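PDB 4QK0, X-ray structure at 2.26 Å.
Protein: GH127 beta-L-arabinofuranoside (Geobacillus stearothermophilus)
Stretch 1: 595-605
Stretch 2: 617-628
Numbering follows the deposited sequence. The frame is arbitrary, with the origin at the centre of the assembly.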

ATOM      1  N   VAL A 595      31.392  -6.349  -6.197  1.00 27.20           N
ATOM      2  CA  VAL A 595      30.113  -6.996  -6.525  1.00 28.07           C
ATOM      3  C   VAL A 595      30.097  -8.328  -5.851  1.00 27.97           C
ATOM      4  O   VAL A 595      31.144  -8.873  -5.521  1.00 30.32           O
ATOM      5  CB  VAL A 595      29.905  -7.185  -8.035  1.00 28.42           C
ATOM      6  CG1 VAL A 595      30.016  -5.871  -8.744  1.00 28.28           C
ATOM      7  CG2 VAL A 595      30.927  -8.156  -8.600  1.00 31.01           C
ATOM      8  N   ILE A 596      28.894  -8.873  -5.644  1.00 30.28           N
ATOM      9  CA  ILE A 596      28.743 -10.207  -5.036  1.00 30.20           C
ATOM     10  C   ILE A 596      28.056 -11.128  -6.027  1.00 30.93           C
ATOM     11  O   ILE A 596      27.093 -10.726  -6.677  1.00 36.04           O
ATOM     12  CB  ILE A 596      27.918 -10.118  -3.752  1.00 30.18           C
ATOM     13  CG1 ILE A 596      28.724  -9.376  -2.695  1.00 29.68           C
ATOM     14  CG2 ILE A 596      27.498 -11.500  -3.268  1.00 28.90           C
ATOM     15  CD1 ILE A 596      27.936  -9.057  -1.478  1.00 29.31           C
ATOM     16  N   THR A 597      28.573 -12.349  -6.180  1.00 31.59           N
ATOM     17  CA  THR A 597      28.042 -13.262  -7.174  1.00 36.96           C
ATOM     18  C   THR A 597      27.797 -14.590  -6.550  1.00 34.71           C
ATOM     19  O   THR A 597      28.422 -14.949  -5.571  1.00 39.55           O
ATOM     20  CB  THR A 597      28.953 -13.412  -8.444  1.00 36.99           C
ATOM     21  OG1 THR A 597      30.191 -14.012  -8.082  1.00 43.67           O
ATOM     22  CG2 THR A 597      29.249 -12.067  -9.116  1.00 36.76           C
ATOM     23  N   GLY A 598      26.908 -15.341  -7.181  1.00 37.38           N
ATOM     24  CA  GLY A 598      26.593 -16.708  -6.756  1.00 36.87           C
ATOM     25  C   GLY A 598      25.556 -17.321  -7.661  1.00 36.61           C
ATOM     26  O   GLY A 598      25.298 -16.835  -8.783  1.00 37.56           O
ATOM     27  N   ILE A 599      24.957 -18.391  -7.181  1.00 40.44           N
ATOM     28  CA  ILE A 599      23.994 -19.174  -7.971  1.00 46.44           C
ATOM     29  C   ILE A 599      22.690 -19.139  -7.222  1.00 41.83           C
ATOM     30  O   ILE A 599      22.632 -19.619  -6.132  1.00 43.35           O
ATOM     31  CB  ILE A 599      24.438 -20.671  -8.151  1.00 51.94           C
ATOM     32  CG1 ILE A 599      25.794 -20.781  -8.870  1.00 51.00           C
ATOM     33  CG2 ILE A 599      23.414 -21.503  -8.959  1.00 56.70           C
ATOM     34  CD1 ILE A 599      25.842 -20.125 -10.232  1.00 55.86           C
ATOM     35  N   ALA A 600      21.647 -18.631  -7.841  1.00 32.90           N
ATOM     36  CA  ALA A 600      20.308 -18.715  -7.294  1.00 36.03           C
ATOM     37  C   ALA A 600      19.404 -19.634  -8.146  1.00 32.79           C
ATOM     38  O   ALA A 600      19.855 -20.255  -9.106  1.00 29.63           O
ATOM     39  CB  ALA A 600      19.719 -17.318  -7.231  1.00 36.55           C
ATOM     40  N   GLU A 601      18.138 -19.696  -7.770  1.00 30.55           N
ATOM     41  CA  GLU A 601      17.134 -20.491  -8.447  1.00 33.30           C
ATOM     42  C   GLU A 601      15.936 -19.654  -8.817  1.00 31.98           C
ATOM     43  O   GLU A 601      15.503 -18.823  -8.035  1.00 28.80           O
ATOM     44  CB  GLU A 601      16.629 -21.581  -7.521  1.00 34.27           C
ATOM     45  CG  GLU A 601      17.627 -22.653  -7.235  1.00 41.34           C
ATOM     46  CD  GLU A 601      17.056 -23.789  -6.379  1.00 48.73           C
ATOM     47  OE1 GLU A 601      15.802 -23.918  -6.264  1.00 52.95           O
ATOM     48  OE2 GLU A 601      17.877 -24.537  -5.812  1.00 54.11           O
ATOM     49  N   ARG A 602      15.404 -19.908 -10.009  1.00 33.91           N
ATOM     50  CA  ARG A 602      14.134 -19.378 -10.452  1.00 32.07           C
ATOM     51  C   ARG A 602      13.108 -20.483 -10.725  1.00 31.35           C
ATOM     52  O   ARG A 602      13.436 -21.580 -11.144  1.00 31.38           O
ATOM     53  CB  ARG A 602      14.303 -18.633 -11.737  1.00 32.88           C
ATOM     54  CG  ARG A 602      15.217 -17.439 -11.687  1.00 35.43           C
ATOM     55  CD  ARG A 602      14.963 -16.648 -12.934  1.00 35.15           C
ATOM     56  NE  ARG A 602      15.514 -15.305 -12.910  1.00 33.73           N
ATOM     57  CZ  ARG A 602      14.850 -14.224 -12.519  1.00 31.57           C
ATOM     58  NH1 ARG A 602      13.634 -14.300 -11.992  1.00 33.56           N
ATOM     59  NH2 ARG A 602      15.432 -13.057 -12.603  1.00 34.80           N
ATOM     60  N   VAL A 603      11.855 -20.160 -10.499  1.00 30.76           N
ATOM     61  CA  VAL A 603      10.779 -21.031 -10.931  1.00 37.97           C
ATOM     62  C   VAL A 603      10.608 -20.890 -12.434  1.00 37.65           C
ATOM     63  O   VAL A 603      10.599 -19.788 -12.965  1.00 38.17           O
ATOM     64  CB  VAL A 603       9.467 -20.688 -10.193  1.00 39.27           C
ATOM     65  CG1 VAL A 603       8.291 -21.487 -10.729  1.00 39.53           C
ATOM     66  CG2 VAL A 603       9.669 -20.967  -8.705  1.00 42.81           C
ATOM     67  N   ASP A 604      10.423 -22.014 -13.092  1.00 44.13           N
ATOM     68  CA  ASP A 604      10.244 -22.058 -14.546  1.00 52.08           C
ATOM     69  C   ASP A 604       8.828 -21.654 -14.950  1.00 49.42           C
ATOM     70  O   ASP A 604       7.861 -22.311 -14.593  1.00 42.85           O
ATOM     71  CB  ASP A 604      10.570 -23.469 -15.036  1.00 62.98           C
ATOM     72  CG  ASP A 604      10.741 -23.575 -16.552  1.00 67.18           C
ATOM     73  OD1 ASP A 604      10.343 -22.682 -17.333  1.00 77.36           O
ATOM     74  OD2 ASP A 604      11.316 -24.601 -16.956  1.00 73.13           O
ATOM     75  N   GLU A 605       8.727 -20.531 -15.664  1.00 63.84           N
ATOM     76  CA  GLU A 605       7.448 -20.041 -16.207  1.00 74.84           C
ATOM     77  C   GLU A 605       7.096 -20.816 -17.492  1.00 84.76           C
ATOM     78  O   GLU A 605       5.927 -21.043 -17.754  1.00 94.96           O
ATOM     79  CB  GLU A 605       7.455 -18.519 -16.498  1.00 68.31           C
ATOM     80  CG  GLU A 605       8.044 -17.623 -15.415  1.00 67.94           C
ATOM     81  CD  GLU A 605       7.659 -16.149 -15.576  1.00 61.93           C
ATOM     82  OE1 GLU A 605       8.353 -15.222 -15.015  1.00 56.92           O
ATOM     83  OE2 GLU A 605       6.651 -15.929 -16.282  1.00 54.50           O
ATOM     84  N   GLU A 617       3.612 -28.902  -8.349  1.00 47.26           N
ATOM     85  CA  GLU A 617       4.872 -28.594  -7.701  1.00 50.79           C
ATOM     86  C   GLU A 617       5.681 -27.820  -8.718  1.00 52.77           C
ATOM     87  O   GLU A 617       5.962 -28.308  -9.792  1.00 52.15           O
ATOM     88  CB  GLU A 617       5.640 -29.823  -7.210  1.00 50.77           C
ATOM     89  CG  GLU A 617       6.344 -29.627  -5.838  1.00 61.86           C
ATOM     90  CD  GLU A 617       5.681 -30.410  -4.675  1.00 77.66           C
ATOM     91  OE1 GLU A 617       5.212 -29.761  -3.694  1.00 70.22           O
ATOM     92  OE2 GLU A 617       5.616 -31.671  -4.735  1.00 72.17           O
ATOM     93  N   PRO A 618       6.073 -26.597  -8.372  1.00 67.85           N
ATOM     94  CA  PRO A 618       6.815 -25.818  -9.346  1.00 68.84           C
ATOM     95  C   PRO A 618       8.169 -26.463  -9.649  1.00 66.18           C
ATOM     96  O   PRO A 618       8.810 -27.022  -8.765  1.00 66.70           O
ATOM     97  CB  PRO A 618       6.977 -24.465  -8.648  1.00 76.97           C
ATOM     98  CG  PRO A 618       6.961 -24.778  -7.171  1.00 79.94           C
ATOM     99  CD  PRO A 618       6.065 -25.977  -7.023  1.00 76.43           C
ATOM    100  N   ARG A 619       8.579 -26.401 -10.903  1.00 70.47           N
ATOM    101  CA  ARG A 619       9.909 -26.817 -11.291  1.00 70.87           C
ATOM    102  C   ARG A 619      10.856 -25.580 -11.287  1.00 64.60           C
ATOM    103  O   ARG A 619      10.528 -24.480 -11.791  1.00 51.56           O
ATOM    104  CB  ARG A 619       9.871 -27.547 -12.636  1.00 79.31           C
ATOM    105  CG  ARG A 619      11.272 -27.955 -13.127  1.00 91.64           C
ATOM    106  CD  ARG A 619      11.711 -27.153 -14.354  1.00100.56           C
ATOM    107  NE  ARG A 619      11.160 -27.689 -15.611  1.00101.77           N
ATOM    108  CZ  ARG A 619      11.854 -28.286 -16.590  1.00 97.08           C
ATOM    109  NH1 ARG A 619      13.175 -28.439 -16.533  1.00 96.50           N
ATOM    110  NH2 ARG A 619      11.208 -28.733 -17.663  1.00 93.86           N
ATOM    111  N   THR A 620      12.041 -25.794 -10.726  1.00 51.81           N
ATOM    112  CA  THR A 620      13.011 -24.735 -10.498  1.00 50.33           C
ATOM    113  C   THR A 620      14.264 -24.966 -11.340  1.00 45.67           C
ATOM    114  O   THR A 620      14.656 -26.116 -11.524  1.00 43.11           O
ATOM    115  CB  THR A 620      13.354 -24.731  -9.001  1.00 49.61           C
ATOM    116  OG1 THR A 620      14.076 -23.563  -8.677  1.00 67.54           O
ATOM    117  CG2 THR A 620      14.170 -25.945  -8.588  1.00 49.08           C
ATOM    118  N   TYR A 621      14.887 -23.911 -11.875  1.00 38.71           N
ATOM    119  CA  TYR A 621      16.221 -24.041 -12.509  1.00 35.78           C
ATOM    120  C   TYR A 621      17.246 -23.044 -11.924  1.00 35.45           C
ATOM    121  O   TYR A 621      16.866 -22.026 -11.357  1.00 32.91           O
ATOM    122  CB  TYR A 621      16.141 -23.873 -14.032  1.00 36.44           C
ATOM    123  CG  TYR A 621      15.696 -22.487 -14.488  1.00 36.46           C
ATOM    124  CD1 TYR A 621      14.372 -22.126 -14.414  1.00 34.56           C
ATOM    125  CD2 TYR A 621      16.599 -21.549 -14.967  1.00 37.37           C
ATOM    126  CE1 TYR A 621      13.947 -20.878 -14.774  1.00 35.12           C
ATOM    127  CE2 TYR A 621      16.169 -20.285 -15.370  1.00 37.01           C
ATOM    128  CZ  TYR A 621      14.831 -19.969 -15.265  1.00 37.85           C
ATOM    129  OH  TYR A 621      14.324 -18.753 -15.626  1.00 37.82           O
ATOM    130  N   LYS A 622      18.536 -23.346 -12.083  1.00 32.20           N
ATOM    131  CA  LYS A 622      19.637 -22.563 -11.535  1.00 38.72           C
ATOM    132  C   LYS A 622      20.063 -21.416 -12.411  1.00 39.56           C
ATOM    133  O   LYS A 622      20.100 -21.544 -13.626  1.00 45.84           O
ATOM    134  CB  LYS A 622      20.843 -23.457 -11.276  1.00 43.04           C
ATOM    135  CG  LYS A 622      20.603 -24.285 -10.041  1.00 49.74           C
ATOM    136  CD  LYS A 622      21.453 -25.515  -9.947  1.00 61.68           C
ATOM    137  CE  LYS A 622      21.564 -25.985  -8.496  1.00 71.64           C
ATOM    138  NZ  LYS A 622      22.590 -27.058  -8.413  1.00 73.42           N
ATOM    139  N   VAL A 623      20.346 -20.278 -11.800  1.00 36.72           N
ATOM    140  CA  VAL A 623      20.818 -19.132 -12.558  1.00 38.03           C
ATOM    141  C   VAL A 623      21.979 -18.498 -11.788  1.00 39.35           C
ATOM    142  O   VAL A 623      21.962 -18.480 -10.583  1.00 38.17           O
ATOM    143  CB  VAL A 623      19.705 -18.077 -12.828  1.00 35.94           C
ATOM    144  CG1 VAL A 623      18.597 -18.645 -13.664  1.00 39.90           C
ATOM    145  CG2 VAL A 623      19.113 -17.530 -11.552  1.00 42.58           C
ATOM    146  N   PRO A 624      22.977 -17.961 -12.496  1.00 41.65           N
ATOM    147  CA  PRO A 624      23.930 -17.073 -11.839  1.00 38.79           C
ATOM    148  C   PRO A 624      23.220 -15.775 -11.417  1.00 35.61           C
ATOM    149  O   PRO A 624      22.245 -15.392 -12.079  1.00 32.92           O
ATOM    150  CB  PRO A 624      24.927 -16.740 -12.966  1.00 42.85           C
ATOM    151  CG  PRO A 624      24.070 -16.765 -14.215  1.00 45.64           C
ATOM    152  CD  PRO A 624      23.026 -17.844 -13.976  1.00 43.41           C
ATOM    153  N   PHE A 625      23.641 -15.138 -10.309  1.00 31.81           N
ATOM    154  CA  PHE A 625      23.188 -13.755 -10.004  1.00 28.01           C
ATOM    155  C   PHE A 625      24.328 -12.863  -9.671  1.00 25.58           C
ATOM    156  O   PHE A 625      25.355 -13.310  -9.193  1.00 28.54           O
ATOM    157  CB  PHE A 625      22.189 -13.665  -8.845  1.00 27.56           C
ATOM    158  CG  PHE A 625      22.804 -13.824  -7.502  1.00 27.61           C
ATOM    159  CD1 PHE A 625      23.259 -12.736  -6.739  1.00 28.32           C
ATOM    160  CD2 PHE A 625      22.905 -15.084  -6.972  1.00 28.94           C
ATOM    161  CE1 PHE A 625      23.813 -12.936  -5.468  1.00 30.52           C
ATOM    162  CE2 PHE A 625      23.463 -15.278  -5.722  1.00 29.30           C
ATOM    163  CZ  PHE A 625      23.896 -14.208  -4.971  1.00 30.27           C
ATOM    164  N   ARG A 626      24.050 -11.588  -9.773  1.00 28.47           N
ATOM    165  CA  ARG A 626      24.965 -10.583  -9.364  1.00 32.39           C
ATOM    166  C   ARG A 626      24.301  -9.483  -8.577  1.00 30.01           C
ATOM    167  O   ARG A 626      23.255  -8.914  -8.987  1.00 30.36           O
ATOM    168  CB  ARG A 626      25.649  -9.977 -10.604  1.00 33.54           C
ATOM    169  CG  ARG A 626      26.782  -9.072 -10.178  1.00 37.99           C
ATOM    170  CD  ARG A 626      27.795  -8.886 -11.284  1.00 40.37           C
ATOM    171  NE  ARG A 626      27.303  -7.857 -12.171  1.00 45.21           N
ATOM    172  CZ  ARG A 626      28.056  -7.168 -13.012  1.00 48.66           C
ATOM    173  NH1 ARG A 626      29.365  -7.384 -13.047  1.00 50.58           N
ATOM    174  NH2 ARG A 626      27.493  -6.268 -13.804  1.00 48.37           N
ATOM    175  N   ALA A 627      24.957  -9.111  -7.468  1.00 28.13           N
ATOM    176  CA  ALA A 627      24.431  -8.087  -6.600  1.00 28.02           C
ATOM    177  C   ALA A 627      25.427  -6.937  -6.566  1.00 27.49           C
ATOM    178  O   ALA A 627      26.627  -7.160  -6.575  1.00 24.34           O
ATOM    179  CB  ALA A 627      24.166  -8.652  -5.212  1.00 26.98           C
ATOM    180  N   ILE A 628      24.896  -5.727  -6.464  1.00 24.74           N
ATOM    181  CA  ILE A 628      25.680  -4.523  -6.345  1.00 26.04           C
ATOM    182  C   ILE A 628      25.253  -3.715  -5.090  1.00 28.40           C
ATOM    183  O   ILE A 628      24.229  -4.021  -4.480  1.00 29.22           O
ATOM    184  CB  ILE A 628      25.499  -3.617  -7.587  1.00 26.58           C
ATOM    185  CG1 ILE A 628      24.015  -3.292  -7.820  1.00 26.52           C
ATOM    186  CG2 ILE A 628      26.069  -4.308  -8.829  1.00 28.89           C
ATOM    187  CD1 ILE A 628      23.736  -1.847  -8.013  1.00 26.60           C
TER

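What joins the two stretches in the first place? Strands 595-603 and 620-628 run antiparallel, and every second pair along them exchanges two backbone hydrogen bonds. Ile596 and Ala627 begin the ladder, with Ala627 N to Ile596 O at 2.8 Å and Ile596 N to Ala627 O at 3.0 Å; Gly598 with Phe625, Ala600 with Val623 and Arg602 with Tyr621 repeat the pattern. Between these rungs lie the non-hydrogen-bonded pairs, whose CA atoms come closer. This suits Pro624, which has no amide hydrogen: it sits opposite Ile599 in such a pair, and its CA approaches Gly598 O at 3.4 Å in a CA-H...O contact.

How does Phe625, the residue with the most surface covered by the other stretch, find room? Its partner is Gly598, which has no side chain, so the ring, with chi1 in the p well, leans across the neighbouring strand and lays one face over Gly598 N. A CB on Gly598 would lie only 3.0 Å from Phe625 CE2, a tight fit. The backbone pairing survives beneath the ring, though unevenly: Phe625 N to Gly598 O is short at 2.8 Å, while Gly598 N to Phe625 O stretches to 3.3 Å. Ala600 N lies at the edge of the ring, and the small methyl of Ala600 packs with its CB 3.9 Å from Phe625 CD2. Both Phe625 and Ala600 are buried, a fitting place for apolar groups.

What do Arg602 and Tyr621 contribute on that same side of the sheet? They pair directly, with Tyr621 N to Arg602 O at 2.8 Å and Arg602 N to Tyr621 O at 2.9 Å. Tyr621 also has chi1 in the p well, and the end of its side chain comes nearer the first stretch, where Arg602 CB makes an off-centre CH-pi contact, 4.2 Å from the ring centroid. Farther out, Arg602 CD lies 3.5 Å from Tyr621 OH, and Arg602 CG packs 3.9 Å from Val623 CG2. The long aliphatic part of the arginine thus serves as packing surface, while its terminal nitrogens NH1 and NH2 are hydrogen-bonded elsewhere in the structure, so the buried residue does not leave them unsatisfied.

How is the contact closed where the strands give way to loops? Asp604 N donates to Arg619 O at 2.8 Å, carrying backbone pairing one step past the strand ends. A salt bridge joins the same two residues, Asp604 OD2 to Arg619 NE at 3.4 Å, but the oxygen lies over a face of the guanidinium and no N-H points at it, so the attraction is purely one of charge. Asp604 CA also meets the edge of the Tyr621 ring, 3.9 Å from CE1. On the other face of the sheet, Thr620 OG1 has two acceptors within reach, Glu601 OE1 at 3.0 Å and Arg602 O at 3.2 Å, and Val603 CG1 packs against Pro618 CB at 3.9 Å.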